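Local atomic coordinates of apical membrane antigen 1, putative (Toxoplasma gondii, PDB entry 2X2Z), a protein that takes part in host cell invasion as a micronemal surface antigen of the parasite, forming part of the moving junction between parasite and host plasma membranes. Residues F22-H27 with R306-Y311; W236-C241 with V386-R391; T245-T250 with S324-D329. All coordinates share one frame; numbering follows the deposited sequence.

Interaction 1: residues F22-H27 with R306-Y311. With NAG (2-acetamido-2-deoxy-beta-D-glucopyranose), chain E.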
loop_
_atom_site.group_PDB
_atom_site.type_symbol
_atom_site.label_atom_id
_atom_site.label_comp_id
_atom_site.label_asym_id
_atom_site.label_seq_id
_atom_site.Cartn_x
_atom_site.Cartn_y
_atom_site.Cartn_z
ATOM N N PHE A 22 -1.141 -10.958 -5.253
ATOM C CA PHE A 22 -0.308 -9.829 -5.728
ATOM C C PHE A 22 -0.974 -8.944 -6.726
ATOM O O PHE A 22 -0.405 -7.924 -7.115
ATOM C CB PHE A 22 1.024 -10.300 -6.317
ATOM C CG PHE A 22 1.815 -11.106 -5.347
ATOM C CD1 PHE A 22 2.528 -10.468 -4.315
ATOM C CD2 PHE A 22 1.791 -12.503 -5.427
ATOM C CE1 PHE A 22 3.232 -11.232 -3.380
ATOM C CE2 PHE A 22 2.522 -13.288 -4.521
ATOM C CZ PHE A 22 3.228 -12.625 -3.460
ATOM N N ASN A 23 -2.175 -9.319 -7.148
ATOM C CA ASN A 23 -2.875 -8.479 -8.092
ATOM C C ASN A 23 -3.649 -7.321 -7.441
ATOM O O ASN A 23 -4.826 -7.462 -7.030
ATOM C CB ASN A 23 -3.759 -9.328 -9.011
ATOM C CG ASN A 23 -4.359 -8.528 -10.119
ATOM O OD1 ASN A 23 -4.429 -7.281 -10.076
ATOM N ND2 ASN A 23 -4.770 -9.211 -11.124
ATOM N N LEU A 24 -3.040 -6.143 -7.434
ATOM C CA LEU A 24 -3.589 -4.999 -6.648
ATOM C C LEU A 24 -4.726 -4.388 -7.421
ATOM O O LEU A 24 -5.542 -3.733 -6.851
ATOM C CB LEU A 24 -2.530 -3.903 -6.341
ATOM C CG LEU A 24 -1.521 -4.395 -5.342
ATOM C CD1 LEU A 24 -0.143 -3.692 -5.300
ATOM C CD2 LEU A 24 -2.196 -4.448 -3.873
ATOM N N THR A 25 -4.756 -4.590 -8.732
ATOM C CA THR A 25 -5.845 -4.067 -9.524
ATOM C C THR A 25 -7.100 -4.890 -9.182
ATOM O O THR A 25 -8.199 -4.372 -9.158
ATOM C CB THR A 25 -5.512 -4.224 -11.012
ATOM O OG1 THR A 25 -4.270 -3.539 -11.288
ATOM C CG2 THR A 25 -6.603 -3.620 -11.860
ATOM N N HIS A 26 -6.916 -6.150 -8.865
ATOM C CA HIS A 26 -8.061 -7.024 -8.596
ATOM C C HIS A 26 -8.689 -6.835 -7.213
ATOM O O HIS A 26 -9.916 -6.648 -7.107
ATOM C CB HIS A 26 -7.638 -8.481 -8.786
ATOM C CG HIS A 26 -8.787 -9.414 -8.855
ATOM N ND1 HIS A 26 -9.672 -9.409 -9.909
ATOM C CD2 HIS A 26 -9.249 -10.324 -7.965
ATOM C CE1 HIS A 26 -10.625 -10.300 -9.672
ATOM N NE2 HIS A 26 -10.385 -10.873 -8.500
ATOM N N HIS A 27 -7.862 -6.878 -6.154
ATOM C CA HIS A 27 -8.361 -6.827 -4.771
ATOM C C HIS A 27 -8.410 -5.426 -4.161
ATOM O O HIS A 27 -9.452 -4.994 -3.647
ATOM C CB HIS A 27 -7.548 -7.750 -3.877
ATOM C CG HIS A 27 -7.435 -9.152 -4.397
ATOM N ND1 HIS A 27 -8.519 -10.015 -4.462
ATOM C CD2 HIS A 27 -6.364 -9.853 -4.850
ATOM C CE1 HIS A 27 -8.116 -11.186 -4.923
ATOM N NE2 HIS A 27 -6.821 -11.109 -5.181
ATOM N N ARG A 306 2.816 1.204 -11.442
ATOM C CA ARG A 306 4.113 0.587 -11.220
ATOM C C ARG A 306 4.217 0.318 -9.736
ATOM O O ARG A 306 4.867 1.063 -8.994
ATOM C CB ARG A 306 5.234 1.538 -11.681
ATOM C CG ARG A 306 6.609 0.972 -11.625
ATOM C CD ARG A 306 7.616 1.909 -12.287
ATOM N NE ARG A 306 7.170 2.284 -13.610
ATOM C CZ ARG A 306 7.406 1.571 -14.708
ATOM N NH1 ARG A 306 8.105 0.445 -14.630
ATOM N NH2 ARG A 306 6.936 1.984 -15.883
ATOM N N ASN A 307 3.542 -0.752 -9.305
ATOM C CA ASN A 307 3.401 -1.089 -7.889
ATOM C C ASN A 307 4.330 -2.193 -7.436
ATOM O O ASN A 307 4.294 -2.571 -6.233
ATOM C CB ASN A 307 1.901 -1.526 -7.611
ATOM C CG ASN A 307 0.878 -0.445 -8.024
ATOM O OD1 ASN A 307 1.184 0.762 -7.969
ATOM N ND2 ASN A 307 -0.286 -0.847 -8.498
ATOM N N TYR A 308 5.075 -2.803 -8.378
ATOM C CA TYR A 308 5.684 -4.085 -8.155
ATOM C C TYR A 308 7.162 -3.956 -8.323
ATOM O O TYR A 308 7.603 -3.233 -9.192
ATOM C CB TYR A 308 5.118 -5.194 -9.084
ATOM C CG TYR A 308 3.613 -5.183 -9.068
ATOM C CD1 TYR A 308 2.897 -5.837 -8.052
ATOM C CD2 TYR A 308 2.926 -4.495 -10.055
ATOM C CE1 TYR A 308 1.484 -5.764 -7.976
ATOM C CE2 TYR A 308 1.548 -4.407 -10.052
ATOM C CZ TYR A 308 0.805 -5.065 -8.990
ATOM O OH TYR A 308 -0.579 -4.975 -8.951
ATOM N N GLY A 309 7.924 -4.660 -7.491
ATOM C CA GLY A 309 9.379 -4.702 -7.763
ATOM C C GLY A 309 10.111 -5.709 -6.931
ATOM O O GLY A 309 9.533 -6.356 -6.023
ATOM N N PHE A 310 11.401 -5.869 -7.201
ATOM C CA PHE A 310 12.216 -6.688 -6.308
ATOM C C PHE A 310 13.628 -6.157 -6.202
ATOM O O PHE A 310 14.163 -5.575 -7.175
ATOM C CB PHE A 310 12.287 -8.155 -6.758
ATOM C CG PHE A 310 12.624 -8.368 -8.195
ATOM C CD1 PHE A 310 11.608 -8.478 -9.142
ATOM C CD2 PHE A 310 13.972 -8.488 -8.627
ATOM C CE1 PHE A 310 11.902 -8.702 -10.495
ATOM C CE2 PHE A 310 14.256 -8.754 -9.966
ATOM C CZ PHE A 310 13.217 -8.868 -10.895
ATOM N N TYR A 311 14.200 -6.315 -5.012
ATOM C CA TYR A 311 15.652 -6.105 -4.870
ATOM C C TYR A 311 16.343 -7.382 -5.354
ATOM O O TYR A 311 15.844 -8.518 -5.139
ATOM C CB TYR A 311 15.950 -5.829 -3.393
ATOM C CG TYR A 311 17.416 -5.993 -3.004
ATOM C CD1 TYR A 311 18.303 -4.924 -3.168
ATOM C CD2 TYR A 311 17.917 -7.211 -2.560
ATOM C CE1 TYR A 311 19.632 -5.051 -2.807
ATOM C CE2 TYR A 311 19.289 -7.334 -2.189
ATOM C CZ TYR A 311 20.121 -6.245 -2.335
ATOM O OH TYR A 311 21.489 -6.319 -2.034
HETATM C C1 NAG E . -5.411 -8.624 -12.253
HETATM C C2 NAG E . -5.355 -9.536 -13.483
HETATM C C3 NAG E . -5.972 -8.797 -14.650
HETATM C C4 NAG E . -7.383 -8.257 -14.293
HETATM C C5 NAG E . -7.387 -7.506 -12.947
HETATM C C6 NAG E . -8.840 -7.197 -12.568
HETATM C C7 NAG E . -3.391 -11.038 -13.960
HETATM C C8 NAG E . -4.073 -12.238 -13.367
HETATM N N2 NAG E . -4.031 -9.872 -13.945
HETATM O O3 NAG E . -5.970 -9.699 -15.735
HETATM O O4 NAG E . -8.013 -7.433 -15.284
HETATM O O5 NAG E . -6.737 -8.275 -11.925
HETATM O O6 NAG E . -9.536 -8.355 -12.104
HETATM O O7 NAG E . -2.230 -11.144 -14.442
HETATM O O HOH W 1 -1.554 -3.229 -10.285
#

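Interaction 2: residues W236-C241 with V386-R391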
loop_
_atom_site.group_PDB
_atom_site.type_symbol
_atom_site.label_atom_id
_atom_site.label_comp_id
_atom_site.label_asym_id
_atom_site.label_seq_id
_atom_site.Cartn_x
_atom_site.Cartn_y
_atom_site.Cartn_z
ATOM N N TRP A 236 4.952 -14.729 -17.342
ATOM C CA TRP A 236 5.157 -15.897 -18.196
ATOM C C TRP A 236 5.153 -15.440 -19.662
ATOM O O TRP A 236 4.155 -14.944 -20.145
ATOM C CB TRP A 236 4.059 -16.921 -18.012
ATOM C CG TRP A 236 4.413 -18.342 -18.596
ATOM C CD1 TRP A 236 3.834 -18.961 -19.690
ATOM C CD2 TRP A 236 5.325 -19.300 -18.046
ATOM N NE1 TRP A 236 4.340 -20.217 -19.854
ATOM C CE2 TRP A 236 5.257 -20.463 -18.867
ATOM C CE3 TRP A 236 6.168 -19.309 -16.931
ATOM C CZ2 TRP A 236 6.053 -21.592 -18.641
ATOM C CZ3 TRP A 236 6.968 -20.453 -16.698
ATOM C CH2 TRP A 236 6.899 -21.573 -17.535
ATOM N N LYS A 237 6.290 -15.581 -20.332
ATOM C CA LYS A 237 6.416 -15.264 -21.762
ATOM C C LYS A 237 7.253 -16.337 -22.439
ATOM O O LYS A 237 8.231 -16.825 -21.879
ATOM C CB LYS A 237 7.060 -13.863 -21.948
ATOM C CG LYS A 237 6.161 -12.790 -21.361
ATOM C CD LYS A 237 6.266 -11.437 -22.058
ATOM C CE LYS A 237 5.170 -10.499 -21.570
ATOM N NZ LYS A 237 3.809 -10.967 -22.016
ATOM N N LYS A 238 6.930 -16.673 -23.685
ATOM C CA LYS A 238 7.812 -17.571 -24.432
ATOM C C LYS A 238 8.070 -18.910 -23.712
ATOM O O LYS A 238 9.187 -19.509 -23.765
ATOM C CB LYS A 238 9.138 -16.877 -24.766
ATOM C CG LYS A 238 8.976 -15.578 -25.557
ATOM C CD LYS A 238 10.345 -14.995 -25.912
ATOM C CE LYS A 238 10.861 -14.050 -24.871
ATOM N NZ LYS A 238 12.356 -14.061 -24.995
ATOM N N GLY A 239 7.041 -19.393 -23.034
ATOM C CA GLY A 239 7.160 -20.662 -22.308
ATOM C C GLY A 239 8.106 -20.699 -21.101
ATOM O O GLY A 239 8.557 -21.781 -20.714
ATOM N N ARG A 240 8.473 -19.549 -20.533
ATOM C CA ARG A 240 9.262 -19.590 -19.274
ATOM C C ARG A 240 8.923 -18.350 -18.426
ATOM O O ARG A 240 8.229 -17.445 -18.900
ATOM C CB ARG A 240 10.785 -19.698 -19.557
ATOM C CG ARG A 240 11.349 -18.499 -20.229
ATOM C CD ARG A 240 12.816 -18.682 -20.710
ATOM N NE ARG A 240 13.164 -17.487 -21.454
ATOM C CZ ARG A 240 13.786 -16.429 -20.935
ATOM N NH1 ARG A 240 14.173 -16.412 -19.649
ATOM N NH2 ARG A 240 14.017 -15.382 -21.707
ATOM N N CYS A 241 9.418 -18.275 -17.192
ATOM C CA CYS A 241 9.093 -17.125 -16.350
ATOM C C CYS A 241 10.152 -16.059 -16.627
ATOM O O CYS A 241 11.338 -16.286 -16.420
ATOM C CB CYS A 241 9.136 -17.479 -14.856
ATOM S SG CYS A 241 8.471 -16.144 -13.842
ATOM N N VAL A 386 14.038 -19.721 -28.160
ATOM C CA VAL A 386 15.183 -19.661 -29.105
ATOM C C VAL A 386 15.666 -18.228 -29.318
ATOM O O VAL A 386 16.778 -18.012 -29.848
ATOM C CB VAL A 386 14.879 -20.293 -30.487
ATOM C CG1 VAL A 386 14.678 -21.833 -30.367
ATOM C CG2 VAL A 386 13.674 -19.653 -31.106
ATOM N N GLN A 387 14.831 -17.267 -28.913
ATOM C CA GLN A 387 15.170 -15.851 -28.939
ATOM C C GLN A 387 16.224 -15.515 -27.885
ATOM O O GLN A 387 17.214 -14.851 -28.180
ATOM C CB GLN A 387 13.908 -15.014 -28.688
ATOM C CG GLN A 387 14.160 -13.495 -28.609
ATOM C CD GLN A 387 12.871 -12.707 -28.517
ATOM O OE1 GLN A 387 12.310 -12.302 -29.544
ATOM N NE2 GLN A 387 12.359 -12.518 -27.286
ATOM N N ALA A 388 15.985 -15.960 -26.650
ATOM C CA ALA A 388 16.947 -15.795 -25.571
ATOM C C ALA A 388 17.883 -16.974 -25.479
ATOM O O ALA A 388 18.942 -16.873 -24.867
ATOM C CB ALA A 388 16.246 -15.554 -24.210
ATOM N N CYS A 389 17.520 -18.093 -26.111
ATOM C CA CYS A 389 18.282 -19.319 -25.940
ATOM C C CYS A 389 18.321 -19.694 -24.410
ATOM O O CYS A 389 19.383 -20.024 -23.849
ATOM C CB CYS A 389 19.702 -19.217 -26.537
ATOM S SG CYS A 389 20.321 -20.806 -27.026
ATOM N N LYS A 390 17.163 -19.640 -23.748
ATOM C CA LYS A 390 17.066 -20.198 -22.386
ATOM C C LYS A 390 15.771 -21.007 -22.301
ATOM O O LYS A 390 14.875 -20.782 -23.074
ATOM C CB LYS A 390 17.079 -19.064 -21.340
ATOM C CG LYS A 390 18.491 -18.379 -21.048
ATOM C CD LYS A 390 19.444 -19.360 -20.289
ATOM C CE LYS A 390 20.537 -18.700 -19.406
ATOM N NZ LYS A 390 21.655 -18.142 -20.209
ATOM N N ARG A 391 15.670 -21.926 -21.341
ATOM C CA ARG A 391 14.446 -22.643 -21.129
ATOM C C ARG A 391 14.059 -22.686 -19.620
ATOM O O ARG A 391 14.917 -22.686 -18.735
ATOM C CB ARG A 391 14.566 -24.080 -21.663
ATOM C CG ARG A 391 15.813 -24.822 -21.180
ATOM C CD ARG A 391 15.804 -26.297 -21.626
ATOM N NE ARG A 391 16.943 -27.005 -21.034
ATOM C CZ ARG A 391 17.075 -28.329 -20.942
ATOM N NH1 ARG A 391 16.133 -29.139 -21.395
ATOM N NH2 ARG A 391 18.152 -28.842 -20.344
#

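Interaction 3: residues T245-T250 with S324-D329. With NAG (2-acetamido-2-deoxy-beta-D-glucopyranose), chain E.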
loop_
_atom_site.group_PDB
_atom_site.type_symbol
_atom_site.label_atom_id
_atom_site.label_comp_id
_atom_site.label_asym_id
_atom_site.label_seq_id
_atom_site.Cartn_x
_atom_site.Cartn_y
_atom_site.Cartn_z
ATOM N N THR A 245 13.571 -8.046 -14.872
ATOM C CA THR A 245 14.812 -7.555 -15.510
ATOM C C THR A 245 14.856 -7.852 -17.041
ATOM O O THR A 245 15.601 -7.183 -17.824
ATOM C CB THR A 245 16.106 -8.095 -14.857
ATOM O OG1 THR A 245 16.228 -9.508 -15.080
ATOM C CG2 THR A 245 16.228 -7.716 -13.346
ATOM N N GLU A 246 14.013 -8.787 -17.473
ATOM C CA GLU A 246 13.972 -9.200 -18.898
ATOM C C GLU A 246 12.892 -8.504 -19.704
ATOM O O GLU A 246 12.798 -8.723 -20.911
ATOM C CB GLU A 246 13.756 -10.725 -19.047
ATOM C CG GLU A 246 14.939 -11.559 -18.605
ATOM C CD GLU A 246 14.860 -12.946 -19.240
ATOM O OE1 GLU A 246 14.781 -13.042 -20.480
ATOM O OE2 GLU A 246 14.824 -13.935 -18.509
ATOM N N LEU A 247 12.073 -7.693 -19.036
ATOM C CA LEU A 247 11.027 -6.917 -19.676
ATOM C C LEU A 247 11.489 -5.481 -20.049
ATOM O O LEU A 247 12.122 -4.761 -19.283
ATOM C CB LEU A 247 9.783 -6.857 -18.780
ATOM C CG LEU A 247 8.740 -7.980 -18.608
ATOM C CD1 LEU A 247 9.165 -9.404 -18.876
ATOM C CD2 LEU A 247 8.018 -7.888 -17.280
ATOM N N THR A 248 11.053 -5.076 -21.224
ATOM C CA THR A 248 11.396 -3.852 -21.893
ATOM C C THR A 248 10.987 -2.565 -21.156
ATOM O O THR A 248 11.697 -1.561 -21.170
ATOM C CB THR A 248 10.740 -3.973 -23.337
ATOM O OG1 THR A 248 11.752 -4.322 -24.281
ATOM C CG2 THR A 248 9.995 -2.781 -23.733
ATOM N N ASP A 249 9.829 -2.598 -20.534
ATOM C CA ASP A 249 9.283 -1.429 -19.834
ATOM C C ASP A 249 9.597 -1.350 -18.321
ATOM O O ASP A 249 9.055 -0.498 -17.616
ATOM C CB ASP A 249 7.779 -1.380 -20.056
ATOM C CG ASP A 249 7.101 -2.696 -19.668
ATOM O OD1 ASP A 249 7.823 -3.629 -19.308
ATOM O OD2 ASP A 249 5.871 -2.820 -19.802
ATOM N N THR A 250 10.498 -2.201 -17.840
ATOM C CA THR A 250 10.935 -2.180 -16.406
ATOM C C THR A 250 11.896 -1.037 -16.116
ATOM O O THR A 250 12.757 -0.677 -16.938
ATOM C CB THR A 250 11.598 -3.503 -16.004
ATOM O OG1 THR A 250 10.619 -4.539 -16.070
ATOM C CG2 THR A 250 12.303 -3.452 -14.581
ATOM N N SER A 324 8.133 -2.501 -11.961
ATOM C CA SER A 324 7.268 -2.798 -13.112
ATOM C C SER A 324 5.816 -2.479 -12.777
ATOM O O SER A 324 5.396 -2.616 -11.635
ATOM C CB SER A 324 7.424 -4.297 -13.481
ATOM O OG SER A 324 6.581 -4.678 -14.582
ATOM N N ASP A 325 5.030 -2.085 -13.779
ATOM C CA ASP A 325 3.571 -2.108 -13.593
ATOM C C ASP A 325 2.917 -3.423 -13.982
ATOM O O ASP A 325 1.673 -3.547 -13.948
ATOM C CB ASP A 325 2.930 -0.968 -14.350
ATOM C CG ASP A 325 3.200 -1.016 -15.846
ATOM O OD1 ASP A 325 2.794 -0.041 -16.486
ATOM O OD2 ASP A 325 3.747 -2.011 -16.408
ATOM N N GLN A 326 3.719 -4.403 -14.389
ATOM C CA GLN A 326 3.111 -5.673 -14.823
ATOM C C GLN A 326 2.721 -6.600 -13.648
ATOM O O GLN A 326 3.616 -7.139 -12.914
ATOM C CB GLN A 326 4.091 -6.378 -15.733
ATOM C CG GLN A 326 4.441 -5.532 -17.009
ATOM C CD GLN A 326 3.235 -5.401 -17.961
ATOM O OE1 GLN A 326 2.612 -4.330 -18.058
ATOM N NE2 GLN A 326 2.856 -6.505 -18.584
ATOM N N VAL A 327 1.429 -6.827 -13.464
ATOM C CA VAL A 327 0.979 -7.767 -12.423
ATOM C C VAL A 327 1.713 -9.121 -12.607
ATOM O O VAL A 327 1.711 -9.667 -13.674
ATOM C CB VAL A 327 -0.543 -7.911 -12.422
ATOM C CG1 VAL A 327 -1.035 -9.124 -11.482
ATOM C CG2 VAL A 327 -1.201 -6.555 -12.031
ATOM N N PRO A 328 2.367 -9.654 -11.555
ATOM C CA PRO A 328 3.091 -10.902 -11.727
ATOM C C PRO A 328 2.142 -12.104 -11.892
ATOM O O PRO A 328 1.095 -12.125 -11.222
ATOM C CB PRO A 328 3.834 -11.071 -10.419
ATOM C CG PRO A 328 2.969 -10.368 -9.426
ATOM C CD PRO A 328 2.393 -9.171 -10.159
ATOM N N ASP A 329 2.494 -13.038 -12.790
ATOM C CA ASP A 329 1.744 -14.308 -12.941
ATOM C C ASP A 329 2.742 -15.477 -12.815
ATOM O O ASP A 329 2.388 -16.666 -12.957
ATOM C CB ASP A 329 0.851 -14.319 -14.218
ATOM C CG ASP A 329 1.650 -14.461 -15.508
ATOM O OD1 ASP A 329 2.918 -14.582 -15.522
ATOM O OD2 ASP A 329 0.975 -14.460 -16.542
HETATM C C1 NAG E . -5.411 -8.624 -12.253
HETATM C C2 NAG E . -5.355 -9.536 -13.483
HETATM C C3 NAG E . -5.972 -8.797 -14.650
HETATM C C4 NAG E . -7.383 -8.257 -14.293
HETATM C C5 NAG E . -7.387 -7.506 -12.947
HETATM C C6 NAG E . -8.840 -7.197 -12.568
HETATM C C7 NAG E . -3.391 -11.038 -13.960
HETATM C C8 NAG E . -4.073 -12.238 -13.367
HETATM N N2 NAG E . -4.031 -9.872 -13.945
HETATM O O3 NAG E . -5.970 -9.699 -15.735
HETATM O O4 NAG E . -8.013 -7.433 -15.284
HETATM O O5 NAG E . -6.737 -8.275 -11.925
HETATM O O6 NAG E . -9.536 -8.355 -12.104
HETATM O O7 NAG E . -2.230 -11.144 -14.442
HETATM O O HOH W 2 8.065 -4.133 -16.845
HETATM O O HOH W 3 6.685 -1.953 -16.478
#

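Interaction 1: residues F22-H27 with R306-Y311
Leu24 and Asn307 bring the two backbones to 8.1 Å between their CA atoms, a separation that side chains have to bridge. Tyr308 does most of the bridging. Its CG lies anti to the carbonyl carbon (chi1 -49°), which sends the ring across to the turn, where the hydroxyl receives the backbone N-H of Leu24: N to OH is 3.1 Å, and the bond is fairly straight at 158°. The Leu24 side chain runs past the phenol in the opposite direction, its CD1 3.8 Å from Tyr308 CE1 and equally far from Asn307 CB. Phe22 O also lies close to the ring, approaching it obliquely. The contact joins DI to DII, the two regions that share the PAN-type architecture of the AMA1 family, with Tyr308 at the start of strand 308-313. Just beyond the hydroxyl, Asn23 OD1 closes an Asx motif by accepting from His26 N at 3.0 Å, while Asn23 ND2 carries the N-linked glycan. A water links Thr25 OG1 to Asn307 ND2, the latter bond being weak; the other end of that amide, Asn307 OD1, is held by Ala272 N. The ring of Phe22, which leads away from the contact, meets Phe233 edge-to-face.

Interaction 2: residues W236-C241 with V386-R391
Lys238 and Gln387 cross at about a right angle, one side chain from the DII hairpin and one from the DIII loop. The lysine bends at chi3 (-90°), which swings NZ round to the end of the extended glutamine. There it lies 2.8 Å from the atom modelled as NE2 of Gln387; the amide is probably reversed in the model, and turned back it may offer a hydrogen bond. Arg240 reaches over in a different manner. Its chain is extended from CG to NE and carries the guanidinium alongside the loop, where NH2 comes within 3.4 Å of Ala388 CB. Lys390 covers one face of that guanidinium with its CB, 4.0 Å above the plane and offset toward the rim, while the rest of the lysine leads away. Behind the head group, Arg240 CD rests 3.8 Å from Lys390 O. Both backbones are sharply shaped here: residues 237-240 form a type I' turn joining strands 231-237 and 240-243, and Cys389 and Lys390 form a G1 beta bulge opposite Asp385, next to strand 390-397. Asp385 is also the shared anion, forming salt bridges with Lys238 NZ and Arg240 NE. Arg240 has further partners, Glu246 at NH2 and Ser405 at NH1. Across this surface junction, then, segment 386-391 sets the amide of Gln387 against Lys238 and mostly apolar and backbone atoms against Arg240, whereas the carboxylates of Asp385 and Glu246 probably balance the charge and limit rotation of the guanidinium.

Interaction 3: residues T245-T250 with S324-D329
Ser324 meets Thr250 where their backbones come closest, 5.0 Å between CA atoms, and its short side chain can be followed atom by atom. The CB packs against Thr250 OG1 at 4.1 Å. From there OG stands anti to the backbone N (chi1 179°), a setting that places it beside the chain that follows; it accepts the N-H of Gln326 at 2.9 Å between OG and N, nearly in line at 160°. This is an ST turn, and it bends the chain just as strand 319-324 ends. On its other flank OG bonds to a water that donates to both Asp249 OD1 and Thr250 OG1, and CD2 of Leu247 lies nearby, at 4.4 Å from OG. The site thus sits at one end of the antiparallel DII sheet, where strand 319-324 finishes beside the loop that leads into its neighbour, strand 251-254; a type I turn from Leu247 to Thr250 shapes that loop. A second water accepts from Asp325 N and donates a weak bond to Asp249 O, which also receives Arg306 NH1. Between the loops two carboxylates approach with their planes 81° apart, Asp249 OD2 standing 4.1 Å from Asp325 OD2; such proximity of like charges may raise the proton affinity of one of them. Tyr244 bonds to both loops, its backbone O to the hydroxyl of Thr250 and its OH to Gln326 O. Farther along, Val327 CG1 approaches O7 of the glycan sugar carried by Asn23, 3.8 Å away.

From the N terminus, the chain leaves residues 22-27 in DI and passes through the rest of that region before reaching 236-241 and 245-250 in DII. Interaction 1 closes first, when 306-311 returns to the DI turn; interaction 3 follows at 324-329, within DII, and interaction 2 last, when DIII arrives at 386-391. Interaction 3 is therefore nested inside the loop of interaction 2, while interaction 1 crosses both. Interactions 1 and 3 share neighbouring strands, Tyr308 O pairing with Ser324 N, and both border the glycan. Trp236 N to Asp329 OD1 and the Arg240-Glu246 salt bridge connect interactions 2 and 3. DII takes part in all three contacts, with DI in interaction 1 and DIII in interaction 2.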